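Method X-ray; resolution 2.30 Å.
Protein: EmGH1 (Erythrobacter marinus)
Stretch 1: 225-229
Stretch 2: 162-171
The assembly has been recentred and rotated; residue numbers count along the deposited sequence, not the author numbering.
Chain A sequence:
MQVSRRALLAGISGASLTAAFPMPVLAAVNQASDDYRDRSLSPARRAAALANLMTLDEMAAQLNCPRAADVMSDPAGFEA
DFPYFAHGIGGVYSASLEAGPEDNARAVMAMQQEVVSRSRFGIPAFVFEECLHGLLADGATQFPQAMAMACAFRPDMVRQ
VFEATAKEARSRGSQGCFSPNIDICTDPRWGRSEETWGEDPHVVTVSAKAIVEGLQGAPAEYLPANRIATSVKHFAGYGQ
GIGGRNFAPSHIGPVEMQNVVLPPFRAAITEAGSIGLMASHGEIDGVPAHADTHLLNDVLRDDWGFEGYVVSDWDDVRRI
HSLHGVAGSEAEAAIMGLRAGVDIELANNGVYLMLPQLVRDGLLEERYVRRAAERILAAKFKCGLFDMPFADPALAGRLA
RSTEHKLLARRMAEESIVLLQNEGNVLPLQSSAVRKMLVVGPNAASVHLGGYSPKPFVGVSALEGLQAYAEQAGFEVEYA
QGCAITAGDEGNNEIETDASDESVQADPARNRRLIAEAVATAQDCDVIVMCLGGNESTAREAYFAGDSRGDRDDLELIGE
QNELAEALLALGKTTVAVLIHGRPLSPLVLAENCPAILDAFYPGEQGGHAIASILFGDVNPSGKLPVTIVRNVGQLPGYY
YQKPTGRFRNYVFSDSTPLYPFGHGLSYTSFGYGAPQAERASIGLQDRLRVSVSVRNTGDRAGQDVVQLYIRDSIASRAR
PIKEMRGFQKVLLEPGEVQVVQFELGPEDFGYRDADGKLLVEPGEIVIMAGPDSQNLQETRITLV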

ATOM      1  N   ALA A 225      19.596  -4.556 -39.909  1.00 34.85           N
ATOM      2  CA  ALA A 225      20.957  -4.655 -39.407  1.00 35.43           C
ATOM      3  C   ALA A 225      21.165  -3.681 -38.251  1.00 24.30           C
ATOM      4  O   ALA A 225      20.605  -2.582 -38.217  1.00 33.70           O
ATOM      5  CB  ALA A 225      21.961  -4.365 -40.530  1.00 29.15           C
ATOM      6  N   ASN A 226      21.969  -4.106 -37.285  1.00 31.89           N
ATOM      7  CA  ASN A 226      22.384  -3.249 -36.177  1.00 35.82           C
ATOM      8  C   ASN A 226      21.221  -2.887 -35.248  1.00 30.38           C
ATOM      9  O   ASN A 226      21.239  -1.842 -34.589  1.00 31.24           O
ATOM     10  CB  ASN A 226      23.087  -1.993 -36.704  1.00 32.70           C
ATOM     11  CG  ASN A 226      24.421  -2.317 -37.366  1.00 47.45           C
ATOM     12  OD1 ASN A 226      25.194  -3.149 -36.871  1.00 43.04           O
ATOM     13  ND2 ASN A 226      24.692  -1.672 -38.492  1.00 48.02           N
ATOM     14  N   ARG A 227      20.210  -3.748 -35.195  1.00 27.32           N
ATOM     15  CA  ARG A 227      19.152  -3.723 -34.196  1.00 26.66           C
ATOM     16  C   ARG A 227      19.263  -4.974 -33.341  1.00 24.06           C
ATOM     17  O   ARG A 227      19.982  -5.914 -33.681  1.00 24.20           O
ATOM     18  CB  ARG A 227      17.767  -3.645 -34.851  1.00 22.43           C
ATOM     19  CG  ARG A 227      17.584  -2.481 -35.800  1.00 18.61           C
ATOM     20  CD  ARG A 227      17.755  -1.135 -35.110  1.00 25.74           C
ATOM     21  NE  ARG A 227      17.676  -0.052 -36.083  1.00 28.83           N
ATOM     22  CZ  ARG A 227      17.087   1.116 -35.867  1.00 38.64           C
ATOM     23  NH1 ARG A 227      17.073   2.022 -36.830  1.00 38.88           N
ATOM     24  NH2 ARG A 227      16.519   1.385 -34.693  1.00 34.27           N
ATOM     25  N   ILE A 228      18.558  -4.975 -32.205  1.00 23.26           N
ATOM     26  CA  ILE A 228      18.577  -6.096 -31.271  1.00 22.15           C
ATOM     27  C   ILE A 228      17.160  -6.307 -30.750  1.00 24.93           C
ATOM     28  O   ILE A 228      16.316  -5.412 -30.803  1.00 22.72           O
ATOM     29  CB  ILE A 228      19.554  -5.868 -30.088  1.00 24.05           C
ATOM     30  CG1 ILE A 228      19.014  -4.778 -29.141  1.00 21.58           C
ATOM     31  CG2 ILE A 228      20.949  -5.494 -30.596  1.00 23.49           C
ATOM     32  CD1 ILE A 228      19.845  -4.577 -27.860  1.00 17.79           C
ATOM     33  N   ALA A 229      16.911  -7.504 -30.230  1.00 17.90           N
ATOM     34  CA  ALA A 229      15.618  -7.820 -29.635  1.00 25.14           C
ATOM     35  C   ALA A 229      15.470  -7.187 -28.249  1.00 19.16           C
ATOM     36  O   ALA A 229      16.406  -7.187 -27.440  1.00 22.12           O
ATOM     37  CB  ALA A 229      15.440  -9.339 -29.536  1.00 20.59           C
TER
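Stretch 2 162-171: FEATAKEARS

How does the second stretch lie on the first? Residues 162-171 belong to a helix that begins earlier in the chain, and they pack against a segment with no regular helix or strand. The backbones come closest in the middle, where the CA of Asn-226 is 4.9 Å from the CA of Lys-167 and the CA of Arg-227 is 5.2 Å from the CA of Ala-166. The register thus pairs Asn-226 with Lys-167 and Arg-227 with Ala-166, so at the closest point one chain steps forward as the other steps back. Ala-166 directs its methyl group toward the first stretch at this point. Together the two sides bury 445 Å², most of the share of the first stretch coming from Arg-227, Asn-226 and Ile-228.

What does Arg-227 gain from a side chain whose CA-to-CB bond points away from the helix? Its end comes back nearer: chi1 and chi2 are both m and chi3 is t, and the guanidinium reaches Glu-163, about one helical turn before Ala-166. There NH1 of Arg-227 lies 3.2 Å from OE2 of Glu-163, a salt bridge whose hydrogen bond is weak, with an angle of 132° at the proton. The CG of Glu-163 lies over one face of the guanidinium, so the acid offers aliphatic as well as charged contact. Nearer the backbone, the CA of Arg-227 is 4.1 Å from the CB of Ala-166.

How is the later part of the helix held? The CA-to-CB bond of Arg-170 points toward the first stretch, and its NH2 donates to the backbone O of Arg-227 at 3.0 Å, with a nearly straight angle of 160°. The carbonyl lies at the edge of the guanidinium, near its plane, where the N-H bonds are directed. Arg-227 is thus engaged twice, through its side chain by Glu-163 and through its backbone by Arg-170. The aliphatic part of Arg-170 also lies against Asn-226, whose CA is 3.7 Å from the CG of Arg-170. Asn-226 has positive phi (67°), and its O comes within 3.6 Å of the C of Ala-166.

Where does the apolar packing fall? Ile-228, buried and extended in backbone, rests on Ala-166 and on Ala-169 and Arg-170, about one turn later. Its CD1 is 4.1 Å from the CB of Ala-169, and its CG1 is 4.5 Å from the CB of Ala-166. The CG2 of Ile-228 lies 3.9 Å from the CB of Arg-170, so the arginine contributes carbon contact here as well as its hydrogen bond.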

ATOM      1  N   PHE A 162      17.952   4.987 -28.256  1.00 21.52           N
ATOM      2  CA  PHE A 162      18.018   3.539 -28.253  1.00 26.78           C
ATOM      3  C   PHE A 162      18.372   2.969 -29.618  1.00 20.53           C
ATOM      4  O   PHE A 162      18.855   1.834 -29.690  1.00 23.83           O
ATOM      5  CB  PHE A 162      16.713   2.976 -27.672  1.00 19.00           C
ATOM      6  CG  PHE A 162      16.646   3.154 -26.180  1.00 21.37           C
ATOM      7  CD1 PHE A 162      17.327   2.290 -25.341  1.00 19.72           C
ATOM      8  CD2 PHE A 162      16.009   4.254 -25.624  1.00 22.35           C
ATOM      9  CE1 PHE A 162      17.317   2.478 -23.964  1.00 21.60           C
ATOM     10  CE2 PHE A 162      15.999   4.453 -24.243  1.00 22.67           C
ATOM     11  CZ  PHE A 162      16.649   3.559 -23.416  1.00 17.81           C
ATOM     12  N   GLU A 163      18.206   3.744 -30.686  1.00 25.92           N
ATOM     13  CA  GLU A 163      18.833   3.388 -31.952  1.00 26.29           C
ATOM     14  C   GLU A 163      20.351   3.388 -31.812  1.00 30.17           C
ATOM     15  O   GLU A 163      21.024   2.440 -32.234  1.00 33.25           O
ATOM     16  CB  GLU A 163      18.372   4.353 -33.042  1.00 32.73           C
ATOM     17  CG  GLU A 163      18.870   4.031 -34.454  1.00 31.81           C
ATOM     18  CD  GLU A 163      18.556   5.148 -35.424  1.00 42.12           C
ATOM     19  OE1 GLU A 163      19.339   6.115 -35.479  1.00 52.85           O
ATOM     20  OE2 GLU A 163      17.515   5.078 -36.114  1.00 52.00           O
ATOM     21  N   ALA A 164      20.907   4.432 -31.182  1.00 29.35           N
ATOM     22  CA  ALA A 164      22.349   4.469 -30.937  1.00 24.11           C
ATOM     23  C   ALA A 164      22.779   3.321 -30.039  1.00 28.43           C
ATOM     24  O   ALA A 164      23.825   2.697 -30.270  1.00 22.60           O
ATOM     25  CB  ALA A 164      22.765   5.807 -30.315  1.00 20.03           C
ATOM     26  N   THR A 165      21.978   3.025 -29.011  1.00 21.34           N
ATOM     27  CA  THR A 165      22.310   1.939 -28.098  1.00 20.43           C
ATOM     28  C   THR A 165      22.300   0.591 -28.812  1.00 24.23           C
ATOM     29  O   THR A 165      23.154  -0.266 -28.548  1.00 16.95           O
ATOM     30  CB  THR A 165      21.324   1.922 -26.922  1.00 26.10           C
ATOM     31  OG1 THR A 165      21.409   3.156 -26.190  1.00 23.16           O
ATOM     32  CG2 THR A 165      21.635   0.761 -25.999  1.00 14.34           C
ATOM     33  N   ALA A 166      21.321   0.375 -29.699  1.00 19.16           N
ATOM     34  CA  ALA A 166      21.253  -0.888 -30.424  1.00 29.16           C
ATOM     35  C   ALA A 166      22.479  -1.079 -31.325  1.00 33.09           C
ATOM     36  O   ALA A 166      23.057  -2.175 -31.377  1.00 28.63           O
ATOM     37  CB  ALA A 166      19.957  -0.955 -31.233  1.00 17.63           C
ATOM     38  N   LYS A 167      22.890  -0.018 -32.032  1.00 22.32           N
ATOM     39  CA  LYS A 167      24.093  -0.072 -32.863  1.00 19.93           C
ATOM     40  C   LYS A 167      25.285  -0.543 -32.057  1.00 23.71           C
ATOM     41  O   LYS A 167      26.023  -1.437 -32.482  1.00 26.65           O
ATOM     42  CB  LYS A 167      24.396   1.305 -33.456  1.00 24.94           C
ATOM     43  CG  LYS A 167      23.552   1.711 -34.625  1.00 31.82           C
ATOM     44  CD  LYS A 167      23.906   3.141 -35.044  1.00 28.80           C
ATOM     45  CE  LYS A 167      22.952   3.640 -36.114  1.00 35.68           C
ATOM     46  NZ  LYS A 167      23.133   5.093 -36.376  1.00 45.10           N
ATOM     47  N   GLU A 168      25.497   0.074 -30.891  1.00 23.07           N
ATOM     48  CA  GLU A 168      26.644  -0.273 -30.067  1.00 25.61           C
ATOM     49  C   GLU A 168      26.550  -1.716 -29.586  1.00 30.57           C
ATOM     50  O   GLU A 168      27.562  -2.423 -29.518  1.00 29.12           O
ATOM     51  CB  GLU A 168      26.763   0.703 -28.883  1.00 28.16           C
ATOM     52  CG  GLU A 168      26.931   2.174 -29.293  1.00 26.18           C
ATOM     53  CD  GLU A 168      27.445   3.095 -28.178  1.00 27.07           C
ATOM     54  OE1 GLU A 168      27.847   2.616 -27.086  1.00 26.32           O
ATOM     55  OE2 GLU A 168      27.443   4.327 -28.408  1.00 29.12           O
ATOM     56  N   ALA A 169      25.338  -2.176 -29.270  1.00 28.08           N
ATOM     57  CA  ALA A 169      25.178  -3.532 -28.754  1.00 27.06           C
ATOM     58  C   ALA A 169      25.389  -4.568 -29.859  1.00 25.46           C
ATOM     59  O   ALA A 169      26.134  -5.537 -29.680  1.00 20.47           O
ATOM     60  CB  ALA A 169      23.794  -3.689 -28.110  1.00 25.03           C
ATOM     61  N   ARG A 170      24.739  -4.377 -31.008  1.00 22.99           N
ATOM     62  CA  ARG A 170      24.813  -5.369 -32.077  1.00 25.84           C
ATOM     63  C   ARG A 170      26.229  -5.461 -32.645  1.00 29.33           C
ATOM     64  O   ARG A 170      26.731  -6.560 -32.908  1.00 25.90           O
ATOM     65  CB  ARG A 170      23.789  -5.026 -33.165  1.00 21.48           C
ATOM     66  CG  ARG A 170      23.537  -6.136 -34.182  1.00 23.42           C
ATOM     67  CD  ARG A 170      23.020  -7.405 -33.506  1.00 36.68           C
ATOM     68  NE  ARG A 170      23.089  -8.582 -34.369  1.00 31.08           N
ATOM     69  CZ  ARG A 170      22.060  -9.058 -35.064  1.00 32.22           C
ATOM     70  NH1 ARG A 170      22.204 -10.133 -35.833  1.00 34.51           N
ATOM     71  NH2 ARG A 170      20.883  -8.455 -34.996  1.00 28.61           N
ATOM     72  N   SER A 171      26.904  -4.323 -32.802  1.00 23.45           N
ATOM     73  CA  SER A 171      28.282  -4.348 -33.280  1.00 31.99           C
ATOM     74  C   SER A 171      29.206  -5.093 -32.326  1.00 26.66           C
ATOM     75  O   SER A 171      30.247  -5.603 -32.756  1.00 27.92           O
ATOM     76  CB  SER A 171      28.794  -2.918 -33.498  1.00 23.37           C
ATOM     77  OG  SER A 171      29.036  -2.287 -32.253  1.00 28.58           O
TER